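PDB 6VOQ: aldolase from Klebsiella pneumoniae, which belongs to the class II aldolase/adducin family and binds a zinc ion. Local coordinates for residues R116-D128 against I195-R207. Numbering follows the deposited sequence.
Sequences RPFTPYVVMRVGD and IRYLTADEVKELR
Leu206 packs against Pro120, Val123 and Met124: Leu206 CD1 is 3.7 Å from Pro120 CB and Leu206 CB 3.8 Å from Met124 CG. Beside it Val123 points at the C-terminal segment; its CG1, turned anti to the backbone N (chi1 -167°), reaches both Leu206 CB and Val203 CG1. Val203 uses both methyls: its CG2 lies 3.8 Å from Pro117 CG. Leu198 continues the apolar surface along the backbone of Phe118 and Thr119, with CD1 against Thr119 C.

The two segments are tied where Leu198 N donates to Pro117 O (3.0 Å, N-H...O angle 160°). A water grips the same oxygen and also donates to Leu198 O, so Pro117 O accepts two bonds. Next to this link the Tyr197 ring is sandwiched: Ile195 CG2 lies over one face, and the extended side chain of Arg116 runs across the other. The Arg116 guanidinium stacks almost flat on it, planes 12° apart and centres 3.6 Å apart, a cation-pi contact to which CD adds a CH-pi contact. Phe118 CD2 meets Tyr197 CE1 at 4.0 Å. At the far end Asp128 OD1 and NH2 of the poorly ordered Arg207 form a long salt bridge of 3.6 Å, with carboxylate and guanidinium planes steeply inclined.

The contact thus packs the C-terminal tail, with its short helix 200-204 begun by a Thr199-Glu202 capping box, onto helix 121-125 and the loop before it. Helix 170-190 backs helix 121-125 through Tyr121 and Val122 and also touches Phe118, while Asn160 of a second subunit donates to the carbonyl oxygens of Phe118 and Arg196, placing this unit at a subunit interface. There Tyr121 stacks on the zinc ligand His96 of that subunit, with the Pro120 side chain about 8 Å from a bound zinc ion.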
loop_
_atom_site.group_PDB
_atom_site.type_symbol
_atom_site.label_atom_id
_atom_site.label_comp_id
_atom_site.label_asym_id
_atom_site.label_seq_id
_atom_site.Cartn_x
_atom_site.Cartn_y
_atom_site.Cartn_z
ATOM N N ARG A 116 11.130 -14.915 -15.885
ATOM C CA ARG A 116 11.187 -14.726 -17.324
ATOM C C ARG A 116 11.086 -13.240 -17.652
ATOM O O ARG A 116 10.029 -12.633 -17.451
ATOM C CB ARG A 116 10.057 -15.501 -17.989
ATOM C CG ARG A 116 10.131 -15.574 -19.494
ATOM C CD ARG A 116 9.044 -16.514 -19.941
ATOM N NE ARG A 116 8.730 -16.435 -21.358
ATOM C CZ ARG A 116 7.582 -16.862 -21.870
ATOM N NH1 ARG A 116 6.645 -17.365 -21.064
ATOM N NH2 ARG A 116 7.369 -16.773 -23.175
ATOM N N PRO A 117 12.144 -12.631 -18.189
ATOM C CA PRO A 117 12.225 -11.162 -18.202
ATOM C C PRO A 117 11.303 -10.512 -19.233
ATOM O O PRO A 117 11.299 -10.868 -20.416
ATOM C CB PRO A 117 13.706 -10.895 -18.513
ATOM C CG PRO A 117 14.169 -12.105 -19.230
ATOM C CD PRO A 117 13.391 -13.262 -18.657
ATOM N N PHE A 118 10.516 -9.540 -18.755
ATOM C CA PHE A 118 9.749 -8.618 -19.585
ATOM C C PHE A 118 10.115 -7.166 -19.315
ATOM O O PHE A 118 9.466 -6.273 -19.857
ATOM C CB PHE A 118 8.239 -8.797 -19.356
ATOM C CG PHE A 118 7.858 -8.879 -17.907
ATOM C CD1 PHE A 118 7.713 -7.726 -17.144
ATOM C CD2 PHE A 118 7.666 -10.112 -17.298
ATOM C CE1 PHE A 118 7.374 -7.798 -15.798
ATOM C CE2 PHE A 118 7.322 -10.192 -15.956
ATOM C CZ PHE A 118 7.180 -9.034 -15.200
ATOM N N THR A 119 11.094 -6.913 -18.452
ATOM C CA THR A 119 11.681 -5.605 -18.208
ATOM C C THR A 119 13.174 -5.806 -18.105
ATOM O O THR A 119 13.635 -6.879 -17.691
ATOM C CB THR A 119 11.159 -4.962 -16.921
ATOM O OG1 THR A 119 11.199 -5.928 -15.862
ATOM C CG2 THR A 119 9.742 -4.474 -17.113
ATOM N N PRO A 120 13.980 -4.809 -18.496
ATOM C CA PRO A 120 15.429 -5.022 -18.597
ATOM C C PRO A 120 16.179 -4.994 -17.274
ATOM O O PRO A 120 17.316 -5.480 -17.220
ATOM C CB PRO A 120 15.883 -3.860 -19.493
ATOM C CG PRO A 120 14.920 -2.789 -19.187
ATOM C CD PRO A 120 13.592 -3.462 -18.950
ATOM N N TYR A 121 15.584 -4.472 -16.207
ATOM C CA TYR A 121 16.380 -4.034 -15.065
ATOM C C TYR A 121 16.851 -5.188 -14.189
ATOM O O TYR A 121 17.975 -5.142 -13.678
ATOM C CB TYR A 121 15.576 -2.998 -14.278
ATOM C CG TYR A 121 15.135 -1.893 -15.205
ATOM C CD1 TYR A 121 16.070 -0.995 -15.722
ATOM C CD2 TYR A 121 13.809 -1.782 -15.621
ATOM C CE1 TYR A 121 15.698 -0.002 -16.597
ATOM C CE2 TYR A 121 13.425 -0.780 -16.503
ATOM C CZ TYR A 121 14.378 0.106 -16.987
ATOM O OH TYR A 121 14.030 1.111 -17.861
ATOM N N VAL A 122 16.046 -6.239 -14.029
ATOM C CA VAL A 122 16.520 -7.396 -13.280
ATOM C C VAL A 122 17.675 -8.070 -14.014
ATOM O O VAL A 122 18.617 -8.569 -13.390
ATOM C CB VAL A 122 15.356 -8.369 -13.008
ATOM C CG1 VAL A 122 15.874 -9.722 -12.531
ATOM C CG2 VAL A 122 14.435 -7.781 -11.969
ATOM N N VAL A 123 17.631 -8.084 -15.346
ATOM C CA VAL A 123 18.710 -8.693 -16.119
ATOM C C VAL A 123 19.995 -7.900 -15.956
ATOM O O VAL A 123 21.082 -8.472 -15.810
ATOM C CB VAL A 123 18.313 -8.794 -17.601
ATOM C CG1 VAL A 123 19.280 -9.697 -18.360
ATOM C CG2 VAL A 123 16.875 -9.271 -17.735
ATOM N N MET A 124 19.893 -6.571 -15.985
ATOM C CA MET A 124 21.091 -5.746 -15.939
ATOM C C MET A 124 21.759 -5.838 -14.583
ATOM O O MET A 124 22.984 -5.981 -14.495
ATOM C CB MET A 124 20.749 -4.290 -16.257
ATOM C CG MET A 124 20.173 -4.089 -17.643
ATOM S SD MET A 124 19.599 -2.410 -17.914
ATOM C CE MET A 124 21.142 -1.524 -17.763
ATOM N N ARG A 125 20.970 -5.768 -13.515
ATOM C CA ARG A 125 21.527 -5.591 -12.189
ATOM C C ARG A 125 21.619 -6.882 -11.397
ATOM O O ARG A 125 22.449 -6.966 -10.487
ATOM C CB ARG A 125 20.702 -4.563 -11.407
ATOM C CG ARG A 125 20.454 -3.292 -12.206
ATOM C CD ARG A 125 19.362 -2.430 -11.595
ATOM N NE ARG A 125 19.833 -1.739 -10.402
ATOM C CZ ARG A 125 19.452 -2.047 -9.170
ATOM N NH1 ARG A 125 18.594 -3.039 -8.975
ATOM N NH2 ARG A 125 19.933 -1.368 -8.137
ATOM N N VAL A 126 20.820 -7.894 -11.727
ATOM C CA VAL A 126 20.803 -9.091 -10.898
ATOM C C VAL A 126 21.223 -10.292 -11.728
ATOM O O VAL A 126 22.143 -11.027 -11.352
ATOM C CB VAL A 126 19.421 -9.306 -10.249
ATOM C CG1 VAL A 126 19.479 -10.456 -9.282
ATOM C CG2 VAL A 126 18.980 -8.044 -9.518
ATOM N N GLY A 127 20.570 -10.489 -12.864
ATOM C CA GLY A 127 20.760 -11.683 -13.663
ATOM C C GLY A 127 19.718 -12.734 -13.340
ATOM O O GLY A 127 18.649 -12.443 -12.805
ATOM N N ASP A 128 20.054 -13.983 -13.658
ATOM C CA ASP A 128 19.133 -15.079 -13.402
ATOM C C ASP A 128 18.973 -15.308 -11.908
ATOM O O ASP A 128 19.880 -15.045 -11.113
ATOM C CB ASP A 128 19.618 -16.370 -14.061
ATOM C CG ASP A 128 19.503 -16.337 -15.572
ATOM O OD1 ASP A 128 19.139 -15.279 -16.124
ATOM O OD2 ASP A 128 19.800 -17.368 -16.212
ATOM N N ILE A 195 1.819 -11.097 -22.605
ATOM C CA ILE A 195 2.935 -10.242 -22.231
ATOM C C ILE A 195 3.909 -10.154 -23.395
ATOM O O ILE A 195 4.206 -11.164 -24.050
ATOM C CB ILE A 195 3.616 -10.796 -20.966
ATOM C CG1 ILE A 195 2.608 -10.802 -19.818
ATOM C CG2 ILE A 195 4.889 -10.006 -20.612
ATOM C CD1 ILE A 195 3.024 -11.613 -18.650
ATOM N N ARG A 196 4.396 -8.942 -23.659
ATOM C CA ARG A 196 5.500 -8.694 -24.590
ATOM C C ARG A 196 6.814 -8.984 -23.863
ATOM O O ARG A 196 7.475 -8.091 -23.332
ATOM C CB ARG A 196 5.458 -7.251 -25.095
ATOM C CG ARG A 196 5.762 -7.049 -26.584
ATOM C CD ARG A 196 7.187 -7.425 -26.955
ATOM N NE ARG A 196 8.176 -6.531 -26.363
ATOM C CZ ARG A 196 9.489 -6.625 -26.566
ATOM N NH1 ARG A 196 9.990 -7.572 -27.347
ATOM N NH2 ARG A 196 10.306 -5.776 -25.974
ATOM N N TYR A 197 7.189 -10.259 -23.822
ATOM C CA TYR A 197 8.447 -10.636 -23.182
ATOM C C TYR A 197 9.645 -10.082 -23.959
ATOM O O TYR A 197 9.569 -9.807 -25.161
ATOM C CB TYR A 197 8.569 -12.159 -23.075
ATOM C CG TYR A 197 7.665 -12.789 -22.045
ATOM C CD1 TYR A 197 7.925 -12.653 -20.689
ATOM C CD2 TYR A 197 6.548 -13.522 -22.428
ATOM C CE1 TYR A 197 7.095 -13.228 -19.737
ATOM C CE2 TYR A 197 5.721 -14.102 -21.489
ATOM C CZ TYR A 197 5.999 -13.947 -20.146
ATOM O OH TYR A 197 5.173 -14.523 -19.223
ATOM N N LEU A 198 10.769 -9.925 -23.263
ATOM C CA LEU A 198 11.987 -9.522 -23.948
ATOM C C LEU A 198 12.491 -10.682 -24.795
ATOM O O LEU A 198 12.532 -11.827 -24.330
ATOM C CB LEU A 198 13.051 -9.084 -22.951
ATOM C CG LEU A 198 12.797 -7.797 -22.161
ATOM C CD1 LEU A 198 14.097 -7.289 -21.528
ATOM C CD2 LEU A 198 12.163 -6.736 -23.038
ATOM N N THR A 199 12.852 -10.391 -26.048
ATOM C CA THR A 199 13.363 -11.422 -26.938
ATOM C C THR A 199 14.694 -11.945 -26.422
ATOM O O THR A 199 15.326 -11.355 -25.542
ATOM C CB THR A 199 13.533 -10.886 -28.358
ATOM O OG1 THR A 199 14.607 -9.928 -28.396
ATOM C CG2 THR A 199 12.242 -10.241 -28.841
ATOM N N ALA A 200 15.127 -13.069 -26.992
ATOM C CA ALA A 200 16.411 -13.629 -26.589
ATOM C C ALA A 200 17.549 -12.653 -26.867
ATOM O O ALA A 200 18.480 -12.536 -26.065
ATOM C CB ALA A 200 16.654 -14.963 -27.293
ATOM N N ASP A 201 17.492 -11.936 -27.994
ATOM C CA ASP A 201 18.553 -10.975 -28.290
ATOM C C ASP A 201 18.475 -9.778 -27.360
ATOM O O ASP A 201 19.505 -9.229 -26.956
ATOM C CB ASP A 201 18.483 -10.526 -29.748
ATOM C CG ASP A 201 18.381 -11.697 -30.705
ATOM O OD1 ASP A 201 17.265 -12.259 -30.836
ATOM O OD2 ASP A 201 19.411 -12.062 -31.312
ATOM N N GLU A 202 17.258 -9.363 -27.003
ATOM C CA GLU A 202 17.100 -8.267 -26.056
ATOM C C GLU A 202 17.642 -8.617 -24.667
ATOM O O GLU A 202 18.076 -7.722 -23.935
ATOM C CB GLU A 202 15.630 -7.864 -25.989
ATOM C CG GLU A 202 15.187 -7.075 -27.206
ATOM C CD GLU A 202 13.682 -6.947 -27.316
ATOM O OE1 GLU A 202 13.222 -6.072 -28.080
ATOM O OE2 GLU A 202 12.963 -7.716 -26.641
ATOM N N VAL A 203 17.642 -9.899 -24.292
ATOM C CA VAL A 203 18.181 -10.284 -22.991
ATOM C C VAL A 203 19.701 -10.356 -23.033
ATOM O O VAL A 203 20.377 -10.029 -22.052
ATOM C CB VAL A 203 17.570 -11.615 -22.524
ATOM C CG1 VAL A 203 18.152 -12.011 -21.180
ATOM C CG2 VAL A 203 16.035 -11.519 -22.450
ATOM N N LYS A 204 20.267 -10.795 -24.157
ATOM C CA LYS A 204 21.714 -10.870 -24.261
ATOM C C LYS A 204 22.349 -9.487 -24.298
ATOM O O LYS A 204 23.492 -9.331 -23.855
ATOM C CB LYS A 204 22.108 -11.684 -25.498
ATOM C CG LYS A 204 23.573 -12.101 -25.522
ATOM C CD LYS A 204 23.757 -13.507 -26.087
ATOM C CE LYS A 204 23.205 -14.576 -25.141
ATOM N NZ LYS A 204 24.285 -15.200 -24.316
ATOM N N GLU A 205 21.626 -8.476 -24.791
ATOM C CA GLU A 205 22.161 -7.121 -24.827
ATOM C C GLU A 205 22.447 -6.568 -23.439
ATOM O O GLU A 205 23.235 -5.624 -23.314
ATOM C CB GLU A 205 21.186 -6.173 -25.520
ATOM C CG GLU A 205 21.026 -6.361 -26.996
ATOM C CD GLU A 205 19.669 -5.882 -27.478
ATOM O OE1 GLU A 205 19.156 -6.459 -28.467
ATOM O OE2 GLU A 205 19.114 -4.939 -26.866
ATOM N N LEU A 206 21.814 -7.119 -22.403
ATOM C CA LEU A 206 21.821 -6.538 -21.067
ATOM C C LEU A 206 22.824 -7.205 -20.135
ATOM O O LEU A 206 22.579 -7.301 -18.932
ATOM C CB LEU A 206 20.419 -6.602 -20.462
ATOM C CG LEU A 206 19.283 -6.115 -21.357
ATOM C CD1 LEU A 206 17.944 -6.615 -20.837
ATOM C CD2 LEU A 206 19.293 -4.603 -21.423
ATOM N N ARG A 207 23.952 -7.665 -20.654
ATOM C CA ARG A 207 24.990 -8.221 -19.792
ATOM C C ARG A 207 26.371 -7.722 -20.192
ATOM O O ARG A 207 26.664 -7.567 -21.379
ATOM C CB ARG A 207 24.932 -9.742 -19.833
ATOM C CG ARG A 207 23.573 -10.269 -19.427
ATOM C CD ARG A 207 23.186 -11.531 -20.154
ATOM N NE ARG A 207 22.144 -12.252 -19.423
ATOM C CZ ARG A 207 21.541 -13.350 -19.871
ATOM N NH1 ARG A 207 21.885 -13.851 -21.056
ATOM N NH2 ARG A 207 20.603 -13.953 -19.132
HETATM O O HOH W 1 12.091 -13.034 -21.879
#